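Local coordinates for ABC transporter, substrate-binding protein (Streptococcus pneumoniae, PDB 5G60) that binds short- and long-chain fructooligosaccharides, preferring tetrasaccharides and larger, and delivers them to the FusABC-MsmK ABC transporter for import, at residues 12-17 and 374-379; 20-25 and 378-383. All coordinates share one frame; numbering follows the deposited sequence.

Interaction 1: residues 12-17 and 374-379; sequences SPLSPK and LRQKTE. With FRU (beta-D-fructofuranose), chain E; FRU (beta-D-fructofuranose), chain B; FRU (beta-D-fructofuranose), chain C.
Ser12 and Gln376 form the tight part of this contact, where the loop after strand 5-10 meets the end of helix 371-378. The hydroxyl OG of Ser12 donates to the amide oxygen OE1 of Gln376 over a very short 2.5 Å, a length to be read with caution. The same OG accepts from the backbone N of Leu14 at 2.9 Å, an ST turn inside the type I beta turn 12-15, so a small hydroxyl residue suits the site: it braces its own turn and bonds to the helix. In Gln376, chi1 near 73° and an extended chain beyond carry CG and OE1 past Ser12, with CG 3.4 Å from Ser12 OG. A water bridges the backbones, donating to Gln376 O and accepting from Ser12 N, while CB of Ser15 lies 3.5 Å from Gln376 O.

Packing is looser toward solvent. Exposed Leu14 crosses the Gln376 amide with its CG 3.7 Å from OE1, and CG of Lys377 lies 3.7 Å from Leu14 O.

Arg375, and Glu379 just past the helix, meet the sugar. The Arg375 guanidinium has O3 of the chain E fructose over one face; its NH1 donates to O3 of the chain B fructose at 2.8 Å. The chemistry implies that the serine-glutamine bond joins the 12-15 turn to the helix next to the Arg375-Glu379 salt bridge that binds the fructooligosaccharide.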
loop_
_atom_site.group_PDB
_atom_site.type_symbol
_atom_site.label_atom_id
_atom_site.label_comp_id
_atom_site.label_asym_id
_atom_site.label_seq_id
_atom_site.Cartn_x
_atom_site.Cartn_y
_atom_site.Cartn_z
ATOM N N SER A 12 13.705 3.686 4.751
ATOM C CA SER A 12 14.073 2.322 4.448
ATOM C C SER A 12 15.410 2.005 5.076
ATOM O O SER A 12 16.292 2.850 5.033
ATOM C CB SER A 12 14.200 2.127 2.927
ATOM O OG SER A 12 14.968 0.945 2.637
ATOM N N PRO A 13 15.598 0.750 5.557
ATOM C CA PRO A 13 16.921 0.285 5.996
ATOM C C PRO A 13 17.999 0.328 4.922
ATOM O O PRO A 13 19.170 0.275 5.265
ATOM C CB PRO A 13 16.683 -1.178 6.387
ATOM C CG PRO A 13 15.220 -1.397 6.365
ATOM C CD PRO A 13 14.614 -0.345 5.539
ATOM N N LEU A 14 17.623 0.381 3.651
ATOM C CA LEU A 14 18.593 0.574 2.611
ATOM C C LEU A 14 19.136 2.009 2.485
ATOM O O LEU A 14 20.103 2.225 1.774
ATOM C CB LEU A 14 18.029 0.134 1.257
ATOM C CG LEU A 14 17.559 -1.312 1.131
ATOM C CD1 LEU A 14 17.566 -1.711 -0.327
ATOM C CD2 LEU A 14 18.422 -2.254 1.928
ATOM N N SER A 15 18.507 2.974 3.125
ATOM C CA SER A 15 18.865 4.361 2.959
ATOM C C SER A 15 19.858 4.721 4.070
ATOM O O SER A 15 19.932 3.971 5.034
ATOM C CB SER A 15 17.600 5.223 3.068
ATOM O OG SER A 15 17.118 5.356 4.381
ATOM N N PRO A 16 20.575 5.876 3.958
ATOM C CA PRO A 16 21.560 6.247 5.005
ATOM C C PRO A 16 20.907 6.475 6.352
ATOM O O PRO A 16 19.789 7.027 6.387
ATOM C CB PRO A 16 22.194 7.562 4.489
ATOM C CG PRO A 16 21.870 7.618 3.042
ATOM C CD PRO A 16 20.595 6.828 2.830
ATOM N N LYS A 17 21.574 6.024 7.424
ATOM C CA LYS A 17 21.085 6.206 8.798
ATOM C C LYS A 17 20.818 7.675 9.137
ATOM O O LYS A 17 19.904 7.987 9.920
ATOM C CB LYS A 17 22.004 5.603 9.866
ATOM N N LEU A 374 16.276 1.311 -5.802
ATOM C CA LEU A 374 16.859 2.663 -5.928
ATOM C C LEU A 374 16.018 3.783 -5.266
ATOM O O LEU A 374 16.536 4.755 -4.663
ATOM C CB LEU A 374 17.024 2.992 -7.390
ATOM C CG LEU A 374 17.705 4.333 -7.714
ATOM C CD1 LEU A 374 19.025 4.488 -6.970
ATOM C CD2 LEU A 374 17.925 4.475 -9.215
ATOM N N ARG A 375 14.700 3.632 -5.392
ATOM C CA ARG A 375 13.738 4.565 -4.823
ATOM C C ARG A 375 13.905 4.685 -3.319
ATOM O O ARG A 375 14.103 5.785 -2.791
ATOM C CB ARG A 375 12.287 4.116 -5.194
ATOM C CG ARG A 375 11.230 5.055 -4.644
ATOM C CD ARG A 375 9.824 4.727 -5.037
ATOM N NE ARG A 375 8.948 5.721 -4.423
ATOM C CZ ARG A 375 7.616 5.749 -4.526
ATOM N NH1 ARG A 375 6.975 4.818 -5.210
ATOM N NH2 ARG A 375 6.934 6.739 -3.954
ATOM N N GLN A 376 13.865 3.553 -2.629
ATOM C CA GLN A 376 13.956 3.562 -1.192
ATOM C C GLN A 376 15.282 4.108 -0.638
ATOM O O GLN A 376 15.319 4.633 0.481
ATOM C CB GLN A 376 13.510 2.220 -0.589
ATOM C CG GLN A 376 14.444 1.080 -0.758
ATOM C CD GLN A 376 13.825 -0.207 -0.247
ATOM O OE1 GLN A 376 13.920 -0.506 0.908
ATOM N NE2 GLN A 376 13.255 -1.002 -1.138
ATOM N N LYS A 377 16.333 4.036 -1.444
ATOM C CA LYS A 377 17.614 4.693 -1.145
ATOM C C LYS A 377 17.593 6.216 -1.329
ATOM O O LYS A 377 18.224 6.930 -0.569
ATOM C CB LYS A 377 18.738 4.079 -2.011
ATOM C CG LYS A 377 19.038 2.626 -1.705
ATOM C CD LYS A 377 20.046 2.102 -2.695
ATOM C CE LYS A 377 20.369 0.650 -2.413
ATOM N NZ LYS A 377 21.049 -0.021 -3.563
ATOM N N THR A 378 16.849 6.705 -2.312
ATOM C CA THR A 378 16.957 8.092 -2.750
ATOM C C THR A 378 15.724 8.977 -2.522
ATOM O O THR A 378 15.843 10.191 -2.544
ATOM C CB THR A 378 17.426 8.142 -4.221
ATOM O OG1 THR A 378 16.523 7.438 -5.071
ATOM C CG2 THR A 378 18.827 7.466 -4.337
ATOM N N GLU A 379 14.563 8.382 -2.245
ATOM C CA GLU A 379 13.376 9.141 -1.923
ATOM C C GLU A 379 13.481 9.704 -0.513
ATOM O O GLU A 379 14.354 9.317 0.278
ATOM C CB GLU A 379 12.101 8.253 -2.038
ATOM C CG GLU A 379 11.936 7.251 -0.875
ATOM C CD GLU A 379 10.819 6.219 -1.048
ATOM O OE1 GLU A 379 9.740 6.480 -1.673
ATOM O OE2 GLU A 379 11.061 5.112 -0.493
HETATM C C1 FRU E . 5.806 2.322 -2.667
HETATM C C2 FRU E . 6.911 2.331 -1.600
HETATM C C3 FRU E . 8.040 3.377 -1.861
HETATM C C4 FRU E . 9.315 2.650 -1.403
HETATM C C5 FRU E . 8.933 1.202 -1.790
HETATM C C6 FRU E . 9.727 0.119 -1.071
HETATM O O1 FRU E . 6.425 2.123 -3.946
HETATM O O2 FRU E . 6.440 2.528 -0.302
HETATM O O3 FRU E . 7.880 4.659 -1.202
HETATM O O4 FRU E . 10.540 3.146 -2.015
HETATM O O5 FRU E . 7.511 1.041 -1.580
HETATM O O6 FRU E . 9.332 0.190 0.279
HETATM C C1 FRU B . 4.382 1.941 -5.272
HETATM C C2 FRU B . 5.716 1.305 -4.869
HETATM C C3 FRU B . 6.617 1.076 -6.038
HETATM C C4 FRU B . 7.400 -0.152 -5.636
HETATM C C5 FRU B . 6.376 -0.969 -4.865
HETATM C C6 FRU B . 7.059 -1.688 -3.704
HETATM O O1 FRU B . 4.481 3.265 -5.791
HETATM O O3 FRU B . 7.440 2.224 -6.152
HETATM O O4 FRU B . 7.858 -0.886 -6.744
HETATM O O5 FRU B . 5.436 -0.016 -4.370
HETATM O O6 FRU B . 6.066 -2.183 -2.808
HETATM C C1 FRU C . 2.097 3.770 -6.023
HETATM C C2 FRU C . 3.448 3.660 -6.700
HETATM C C3 FRU C . 3.919 4.922 -7.400
HETATM C C4 FRU C . 4.814 4.357 -8.445
HETATM C C5 FRU C . 3.993 3.167 -8.885
HETATM C C6 FRU C . 4.806 2.023 -9.486
HETATM O O1 FRU C . 2.136 4.765 -5.013
HETATM O O3 FRU C . 4.643 5.795 -6.551
HETATM O O4 FRU C . 5.094 5.261 -9.527
HETATM O O5 FRU C . 3.306 2.722 -7.724
HETATM O O6 FRU C . 3.930 0.956 -9.823
HETATM O O HOH W 1 14.096 5.818 2.455
#

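Interaction 2: residues 20-25 and 378-383; sequences NEKLIL and TEVGGP. With FRU (beta-D-fructofuranose), chain E.
Lys22 reaches across to the loop after helix 371-378, donating from NZ to the backbone oxygen of Glu379 at 2.7 Å. Its chain is extended beyond CG, which carries the ammonium to that carbonyl. The approach is fairly direct, with a C=O...NZ angle of 158° and the donor tilted slightly from the carbonyl plane. Farther back along the chain, CD makes a long contact of 4.3 Å with CG2 of Val380. Lys22 is also the N-cap residue of helix 23-32.

Two residues on, Ile24 brings its branches to different partners. CD1 comes to 3.6 Å from Thr378 O, and CG2 meets Val380 CG2 at 3.8 Å. A water ties the backbones together here, accepting from Ile24 N and donating to Thr378 O, which gives an amide in the first turn of the helix a polar partner.

Leu25 turns its branched end to Val380, its CG 3.8 Å from CG2 of that residue. The valine methyl therefore sits against both Ile24 and Leu25, and apolar, beta-branched Val380 suits this buried place, with His63 of strand 61-63 also touching its side chain. Helix 332-340 packs on Ile24 through Gln334, Gln337 and Asn338.

The chemistry implies a division of labour: apolar contacts seat Val380, while the lysine holds the peptide oxygen of Glu379, the residue whose carboxylate binds the substrate. With NZ of Lys22 6.2 Å from OE2 of Glu379, the positive charge may modestly favour the negative form of that carboxylate.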
loop_
_atom_site.group_PDB
_atom_site.type_symbol
_atom_site.label_atom_id
_atom_site.label_comp_id
_atom_site.label_asym_id
_atom_site.label_seq_id
_atom_site.Cartn_x
_atom_site.Cartn_y
_atom_site.Cartn_z
ATOM N N ASN A 20 20.300 13.217 6.109
ATOM C CA ASN A 20 21.111 14.298 5.472
ATOM C C ASN A 20 22.167 13.800 4.508
ATOM O O ASN A 20 22.628 14.552 3.673
ATOM C CB ASN A 20 21.690 15.213 6.543
ATOM C CG ASN A 20 20.602 16.027 7.235
ATOM O OD1 ASN A 20 19.642 16.451 6.576
ATOM N ND2 ASN A 20 20.738 16.259 8.546
ATOM N N GLU A 21 22.477 12.513 4.543
ATOM C CA GLU A 21 23.287 11.950 3.488
ATOM C C GLU A 21 22.589 11.813 2.158
ATOM O O GLU A 21 23.271 11.637 1.160
ATOM C CB GLU A 21 23.872 10.606 3.915
ATOM C CG GLU A 21 24.859 10.755 5.053
ATOM C CD GLU A 21 26.074 11.583 4.642
ATOM O OE1 GLU A 21 26.685 11.239 3.626
ATOM O OE2 GLU A 21 26.385 12.576 5.314
ATOM N N LYS A 22 21.255 11.863 2.144
ATOM C CA LYS A 22 20.514 11.900 0.921
ATOM C C LYS A 22 20.751 13.208 0.129
ATOM O O LYS A 22 20.688 14.318 0.662
ATOM C CB LYS A 22 19.021 11.714 1.209
ATOM C CG LYS A 22 18.656 10.346 1.828
ATOM C CD LYS A 22 17.128 10.085 1.829
ATOM C CE LYS A 22 16.829 8.630 2.195
ATOM N NZ LYS A 22 15.404 8.355 2.563
ATOM N N LEU A 23 21.022 13.053 -1.154
ATOM C CA LEU A 23 21.347 14.159 -2.001
ATOM C C LEU A 23 20.261 15.199 -2.012
ATOM O O LEU A 23 20.542 16.410 -1.967
ATOM C CB LEU A 23 21.550 13.655 -3.405
ATOM C CG LEU A 23 21.902 14.698 -4.451
ATOM C CD1 LEU A 23 23.051 15.576 -3.986
ATOM C CD2 LEU A 23 22.238 13.941 -5.709
ATOM N N ILE A 24 19.013 14.723 -2.073
ATOM C CA ILE A 24 17.878 15.609 -2.019
ATOM C C ILE A 24 17.939 16.529 -0.807
ATOM O O ILE A 24 17.653 17.737 -0.911
ATOM C CB ILE A 24 16.534 14.814 -2.031
ATOM C CG1 ILE A 24 16.187 14.378 -3.451
ATOM C CG2 ILE A 24 15.395 15.653 -1.456
ATOM C CD1 ILE A 24 14.959 13.497 -3.523
ATOM N N LEU A 25 18.226 15.974 0.356
ATOM C CA LEU A 25 18.160 16.789 1.576
ATOM C C LEU A 25 19.345 17.755 1.686
ATOM O O LEU A 25 19.239 18.790 2.317
ATOM C CB LEU A 25 18.025 15.902 2.809
ATOM C CG LEU A 25 16.699 15.114 2.832
ATOM C CD1 LEU A 25 16.696 14.129 4.002
ATOM C CD2 LEU A 25 15.507 16.079 2.903
ATOM N N THR A 378 16.849 6.705 -2.312
ATOM C CA THR A 378 16.957 8.092 -2.750
ATOM C C THR A 378 15.724 8.977 -2.522
ATOM O O THR A 378 15.843 10.191 -2.544
ATOM C CB THR A 378 17.426 8.142 -4.221
ATOM O OG1 THR A 378 16.523 7.438 -5.071
ATOM C CG2 THR A 378 18.827 7.466 -4.337
ATOM N N GLU A 379 14.563 8.382 -2.245
ATOM C CA GLU A 379 13.376 9.141 -1.923
ATOM C C GLU A 379 13.481 9.704 -0.513
ATOM O O GLU A 379 14.354 9.317 0.278
ATOM C CB GLU A 379 12.101 8.253 -2.038
ATOM C CG GLU A 379 11.936 7.251 -0.875
ATOM C CD GLU A 379 10.819 6.219 -1.048
ATOM O OE1 GLU A 379 9.740 6.480 -1.673
ATOM O OE2 GLU A 379 11.061 5.112 -0.493
ATOM N N VAL A 380 12.570 10.617 -0.217
ATOM C CA VAL A 380 12.413 11.198 1.104
ATOM C C VAL A 380 11.051 10.869 1.777
ATOM O O VAL A 380 10.955 10.905 3.011
ATOM C CB VAL A 380 12.667 12.733 0.991
ATOM C CG1 VAL A 380 12.003 13.556 2.061
ATOM C CG2 VAL A 380 14.159 13.010 0.990
ATOM N N GLY A 381 10.015 10.549 1.006
ATOM C CA GLY A 381 8.663 10.482 1.564
ATOM C C GLY A 381 8.190 11.873 2.005
ATOM O O GLY A 381 8.462 12.905 1.349
ATOM N N GLY A 382 7.484 11.896 3.124
ATOM C CA GLY A 382 6.920 13.093 3.694
ATOM C C GLY A 382 5.773 13.686 2.879
ATOM O O GLY A 382 5.289 13.103 1.902
ATOM N N PRO A 383 5.365 14.902 3.244
ATOM C CA PRO A 383 4.227 15.559 2.598
ATOM C C PRO A 383 4.595 16.124 1.263
ATOM O O PRO A 383 5.631 16.756 1.144
ATOM C CB PRO A 383 3.882 16.660 3.597
ATOM C CG PRO A 383 5.198 17.016 4.211
ATOM C CD PRO A 383 5.953 15.731 4.312
HETATM C C1 FRU E . 5.806 2.322 -2.667
HETATM C C2 FRU E . 6.911 2.331 -1.600
HETATM C C3 FRU E . 8.040 3.377 -1.861
HETATM C C4 FRU E . 9.315 2.650 -1.403
HETATM C C5 FRU E . 8.933 1.202 -1.790
HETATM C C6 FRU E . 9.727 0.119 -1.071
HETATM O O1 FRU E . 6.425 2.123 -3.946
HETATM O O2 FRU E . 6.440 2.528 -0.302
HETATM O O3 FRU E . 7.880 4.659 -1.202
HETATM O O4 FRU E . 10.540 3.146 -2.015
HETATM O O5 FRU E . 7.511 1.041 -1.580
HETATM O O6 FRU E . 9.332 0.190 0.279
HETATM O O HOH W 2 18.194 11.576 -2.173
#

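Interactions 1 and 2 lie with their centres about 8 Å apart and end on the same piece of chain, sharing Thr378 and Glu379. They also touch through the N-terminal segment: CB of Pro16 packs on CB of Glu21 at 3.5 Å, and CE of Lys22 approaches CB of Ser15 at 3.6 Å. The region from 12 to 25 thus lines successive parts of the helix end and the loop that follows it. Both contacts adjoin the chain E fructose, and the bound fructose units are also hydrogen-bonded to Glu123, Trp270, Asn274 and Trp340. Interaction 1 touches the helix bearing Arg375, and interaction 2 hydrogen-bonds the backbone oxygen of Glu379, which may help to hold these substrate-binding residues in place.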